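Long-range contact in catabolite control protein A (PDB 2O20), which probably acts as a global regulator of carbon catabolite repression and activation, switching genes by binding DNA at their control regions: residues 160-171 / 290-301. The protein carries 1 engineered substitution. Residues are numbered along the deposited sequence; the frame is centred on the assembly and turned at random.
Sequences VNIDYHLAAYQS and VNQPLYDLGAVA
I162 lies across the Q292 side chain at about a right angle, where two antiparallel connections run side by side. Its CB is a branch point that sends two arms to the 290-301 side. I162 CG2 comes within 3.7 Å of P293 CD, a hydrocarbon corner suited to a methyl. I162 CG1, set between the backbone N and the carbonyl carbon (chi1 69°), heads for the amide end of Q292, 4.0 Å from its CD. At the tip, I162 CD1 rests 3.8 Å from Q292 CG and also touches V290 CG1. Cut back to alanine, this residue would lose CG2, CG1 and CD1, which would probably leave a gap beside P293 and V290 and the Q292 methylenes without their apolar neighbour. Glutamine suits its place by being apolar along the stem and polar at the end: NE2 hydrogen-bonds to G274 O, while a water donates to OE1 and to Y164 OH and accepts from I162 N. At one end, V160 CG1 meets L297 CD2 at 3.8 Å; at the other, small A167 lets V290 CG2 approach its CB. Both segments run from a strand of one subdomain to a helix of the other, in opposite directions, as do the hinge crossovers of the LacI-family periplasmic-binding-protein fold.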
loop_
_atom_site.group_PDB
_atom_site.type_symbol
_atom_site.label_atom_id
_atom_site.label_comp_id
_atom_site.label_asym_id
_atom_site.label_seq_id
_atom_site.Cartn_x
_atom_site.Cartn_y
_atom_site.Cartn_z
ATOM N N VAL D 160 -3.554 4.950 -21.219
ATOM C CA VAL D 160 -2.506 5.826 -20.701
ATOM C C VAL D 160 -1.410 4.960 -20.052
ATOM O O VAL D 160 -1.689 4.165 -19.142
ATOM C CB VAL D 160 -3.059 6.835 -19.694
ATOM C CG1 VAL D 160 -1.967 7.890 -19.321
ATOM C CG2 VAL D 160 -4.287 7.510 -20.263
ATOM N N ASN D 161 -0.165 5.165 -20.501
ATOM C CA ASN D 161 0.967 4.329 -20.129
ATOM C C ASN D 161 2.250 5.158 -20.191
ATOM O O ASN D 161 2.234 6.268 -20.727
ATOM C CB ASN D 161 1.103 3.124 -21.095
ATOM C CG ASN D 161 -0.014 2.115 -20.962
ATOM O OD1 ASN D 161 0.024 1.202 -20.119
ATOM N ND2 ASN D 161 -1.010 2.241 -21.816
ATOM N N ILE D 162 3.345 4.613 -19.658
ATOM C CA ILE D 162 4.711 5.035 -20.039
ATOM C C ILE D 162 5.150 4.270 -21.288
ATOM O O ILE D 162 4.414 3.404 -21.777
ATOM C CB ILE D 162 5.779 4.938 -18.868
ATOM C CG1 ILE D 162 6.109 3.496 -18.466
ATOM C CG2 ILE D 162 5.357 5.788 -17.675
ATOM C CD1 ILE D 162 7.518 3.320 -17.959
ATOM N N ASP D 163 6.314 4.636 -21.830
ATOM C CA ASP D 163 6.977 3.941 -22.937
ATOM C C ASP D 163 7.795 2.779 -22.315
ATOM O O ASP D 163 8.919 2.956 -21.865
ATOM C CB ASP D 163 7.855 4.934 -23.745
ATOM C CG ASP D 163 8.534 4.296 -24.938
ATOM O OD1 ASP D 163 8.549 3.061 -25.032
ATOM O OD2 ASP D 163 9.056 5.035 -25.813
ATOM N N TYR D 164 7.188 1.595 -22.258
ATOM C CA TYR D 164 7.845 0.426 -21.607
ATOM C C TYR D 164 9.115 -0.061 -22.332
ATOM O O TYR D 164 10.074 -0.572 -21.706
ATOM C CB TYR D 164 6.853 -0.726 -21.479
ATOM C CG TYR D 164 5.599 -0.377 -20.699
ATOM C CD1 TYR D 164 5.643 -0.176 -19.319
ATOM C CD2 TYR D 164 4.378 -0.266 -21.330
ATOM C CE1 TYR D 164 4.513 0.136 -18.607
ATOM C CE2 TYR D 164 3.219 0.055 -20.605
ATOM C CZ TYR D 164 3.302 0.244 -19.246
ATOM O OH TYR D 164 2.170 0.562 -18.508
ATOM N N HIS D 165 9.112 0.075 -23.648
ATOM C CA HIS D 165 10.270 -0.266 -24.480
ATOM C C HIS D 165 11.494 0.571 -24.067
ATOM O O HIS D 165 12.550 0.046 -23.711
ATOM C CB HIS D 165 9.914 -0.031 -25.943
ATOM C CG HIS D 165 11.063 -0.198 -26.880
ATOM N ND1 HIS D 165 11.996 0.796 -27.097
ATOM C CD2 HIS D 165 11.422 -1.225 -27.674
ATOM C CE1 HIS D 165 12.886 0.379 -27.979
ATOM N NE2 HIS D 165 12.554 -0.841 -28.354
ATOM N N LEU D 166 11.315 1.875 -24.058
ATOM C CA LEU D 166 12.397 2.789 -23.702
ATOM C C LEU D 166 12.869 2.576 -22.252
ATOM O O LEU D 166 14.081 2.556 -21.991
ATOM C CB LEU D 166 11.966 4.252 -23.972
ATOM C CG LEU D 166 12.948 5.368 -23.624
ATOM C CD1 LEU D 166 14.195 5.254 -24.490
ATOM C CD2 LEU D 166 12.270 6.714 -23.801
ATOM N N ALA D 167 11.938 2.443 -21.312
ATOM C CA ALA D 167 12.297 2.161 -19.911
ATOM C C ALA D 167 13.106 0.863 -19.758
ATOM O O ALA D 167 14.090 0.827 -19.030
ATOM C CB ALA D 167 11.037 2.134 -19.029
ATOM N N ALA D 168 12.689 -0.192 -20.449
ATOM C CA ALA D 168 13.391 -1.488 -20.414
ATOM C C ALA D 168 14.779 -1.393 -21.100
ATOM O O ALA D 168 15.746 -1.976 -20.613
ATOM C CB ALA D 168 12.529 -2.588 -21.051
ATOM N N TYR D 169 14.882 -0.639 -22.197
ATOM C CA TYR D 169 16.166 -0.358 -22.852
ATOM C C TYR D 169 17.128 0.404 -21.929
ATOM O O TYR D 169 18.251 -0.039 -21.743
ATOM C CB TYR D 169 15.958 0.426 -24.174
ATOM C CG TYR D 169 17.245 0.867 -24.842
ATOM C CD1 TYR D 169 17.983 -0.015 -25.638
ATOM C CD2 TYR D 169 17.724 2.170 -24.677
ATOM C CE1 TYR D 169 19.165 0.394 -26.258
ATOM C CE2 TYR D 169 18.884 2.602 -25.298
ATOM C CZ TYR D 169 19.615 1.704 -26.080
ATOM O OH TYR D 169 20.772 2.134 -26.687
ATOM N N GLN D 170 16.675 1.516 -21.335
ATOM C CA GLN D 170 17.520 2.344 -20.447
ATOM C C GLN D 170 17.942 1.556 -19.176
ATOM O O GLN D 170 19.072 1.662 -18.727
ATOM C CB GLN D 170 16.794 3.616 -20.018
ATOM C CG GLN D 170 16.618 4.653 -21.123
ATOM C CD GLN D 170 15.565 5.685 -20.781
ATOM O OE1 GLN D 170 14.833 5.540 -19.803
ATOM N NE2 GLN D 170 15.474 6.733 -21.606
ATOM N N SER D 171 17.026 0.760 -18.619
ATOM C CA SER D 171 17.323 -0.062 -17.448
ATOM C C SER D 171 18.417 -1.107 -17.739
ATOM O O SER D 171 19.394 -1.281 -16.959
ATOM C CB SER D 171 16.034 -0.773 -16.956
ATOM O OG SER D 171 15.090 0.160 -16.518
ATOM N N VAL D 290 12.943 2.611 -12.278
ATOM C CA VAL D 290 12.166 3.463 -13.173
ATOM C C VAL D 290 11.067 4.147 -12.334
ATOM O O VAL D 290 10.334 3.481 -11.571
ATOM C CB VAL D 290 11.519 2.629 -14.326
ATOM C CG1 VAL D 290 10.481 3.433 -15.123
ATOM C CG2 VAL D 290 12.601 2.042 -15.230
ATOM N N ASN D 291 10.981 5.477 -12.434
ATOM C CA ASN D 291 9.891 6.248 -11.834
ATOM C C ASN D 291 8.770 6.480 -12.866
ATOM O O ASN D 291 8.968 7.208 -13.860
ATOM C CB ASN D 291 10.408 7.591 -11.303
ATOM C CG ASN D 291 9.352 8.358 -10.494
ATOM O OD1 ASN D 291 8.909 7.914 -9.438
ATOM N ND2 ASN D 291 8.956 9.517 -10.993
ATOM N N GLN D 292 7.617 5.855 -12.639
ATOM C CA GLN D 292 6.420 6.136 -13.426
ATOM C C GLN D 292 5.617 7.198 -12.692
ATOM O O GLN D 292 5.549 7.188 -11.447
ATOM C CB GLN D 292 5.568 4.887 -13.618
ATOM C CG GLN D 292 6.274 3.748 -14.374
ATOM C CD GLN D 292 5.305 2.600 -14.680
ATOM O OE1 GLN D 292 4.128 2.831 -14.892
ATOM N NE2 GLN D 292 5.797 1.370 -14.677
ATOM N N PRO D 293 4.999 8.124 -13.446
ATOM C CA PRO D 293 4.194 9.204 -12.856
ATOM C C PRO D 293 2.786 8.698 -12.531
ATOM O O PRO D 293 1.812 9.013 -13.217
ATOM C CB PRO D 293 4.237 10.273 -13.948
ATOM C CG PRO D 293 4.182 9.435 -15.209
ATOM C CD PRO D 293 5.032 8.221 -14.919
ATOM N N LEU D 294 2.688 7.906 -11.457
ATOM C CA LEU D 294 1.475 7.143 -11.164
ATOM C C LEU D 294 0.209 8.000 -10.938
ATOM O O LEU D 294 -0.841 7.709 -11.489
ATOM C CB LEU D 294 1.724 6.250 -9.964
ATOM C CG LEU D 294 2.800 5.135 -10.095
ATOM C CD1 LEU D 294 2.766 4.326 -8.827
ATOM C CD2 LEU D 294 2.577 4.255 -11.288
ATOM N N TYR D 295 0.302 9.031 -10.112
ATOM C CA TYR D 295 -0.822 9.948 -9.953
ATOM C C TYR D 295 -1.276 10.538 -11.298
ATOM O O TYR D 295 -2.457 10.586 -11.593
ATOM C CB TYR D 295 -0.441 11.077 -8.998
ATOM C CG TYR D 295 -1.557 12.078 -8.753
ATOM C CD1 TYR D 295 -2.450 11.889 -7.715
ATOM C CD2 TYR D 295 -1.704 13.208 -9.548
ATOM C CE1 TYR D 295 -3.467 12.804 -7.472
ATOM C CE2 TYR D 295 -2.727 14.129 -9.317
ATOM C CZ TYR D 295 -3.610 13.908 -8.273
ATOM O OH TYR D 295 -4.624 14.810 -8.020
ATOM N N ASP D 296 -0.323 10.950 -12.116
ATOM C CA ASP D 296 -0.617 11.544 -13.432
ATOM C C ASP D 296 -1.229 10.562 -14.422
ATOM O O ASP D 296 -2.038 10.933 -15.259
ATOM C CB ASP D 296 0.663 12.132 -14.015
ATOM C CG ASP D 296 1.131 13.375 -13.274
ATOM O OD1 ASP D 296 0.285 14.049 -12.629
ATOM O OD2 ASP D 296 2.329 13.710 -13.387
ATOM N N LEU D 297 -0.832 9.295 -14.342
ATOM C CA LEU D 297 -1.440 8.279 -15.179
ATOM C C LEU D 297 -2.943 8.199 -14.950
ATOM O O LEU D 297 -3.709 8.135 -15.916
ATOM C CB LEU D 297 -0.791 6.889 -14.918
ATOM C CG LEU D 297 0.628 6.613 -15.401
ATOM C CD1 LEU D 297 1.131 5.322 -14.825
ATOM C CD2 LEU D 297 0.701 6.551 -16.932
ATOM N N GLY D 298 -3.353 8.178 -13.671
ATOM C CA GLY D 298 -4.772 8.231 -13.255
ATOM C C GLY D 298 -5.492 9.545 -13.626
ATOM O O GLY D 298 -6.605 9.524 -14.163
ATOM N N ALA D 299 -4.872 10.681 -13.316
ATOM C CA ALA D 299 -5.459 11.990 -13.622
ATOM C C ALA D 299 -5.654 12.165 -15.125
ATOM O O ALA D 299 -6.728 12.589 -15.587
ATOM C CB ALA D 299 -4.603 13.108 -13.050
ATOM N N VAL D 300 -4.626 11.823 -15.899
ATOM C CA VAL D 300 -4.676 11.958 -17.359
ATOM C C VAL D 300 -5.760 11.050 -17.928
ATOM O O VAL D 300 -6.511 11.464 -18.815
ATOM C CB VAL D 300 -3.266 11.712 -18.017
ATOM C CG1 VAL D 300 -3.371 11.558 -19.510
ATOM C CG2 VAL D 300 -2.334 12.868 -17.680
ATOM N N ALA D 301 -5.857 9.826 -17.398
ATOM C CA ALA D 301 -6.883 8.883 -17.817
ATOM C C ALA D 301 -8.280 9.395 -17.516
ATOM O O ALA D 301 -9.203 9.255 -18.336
ATOM C CB ALA D 301 -6.681 7.558 -17.133
HETATM O O HOH W 1 2.527 2.873 -17.391
#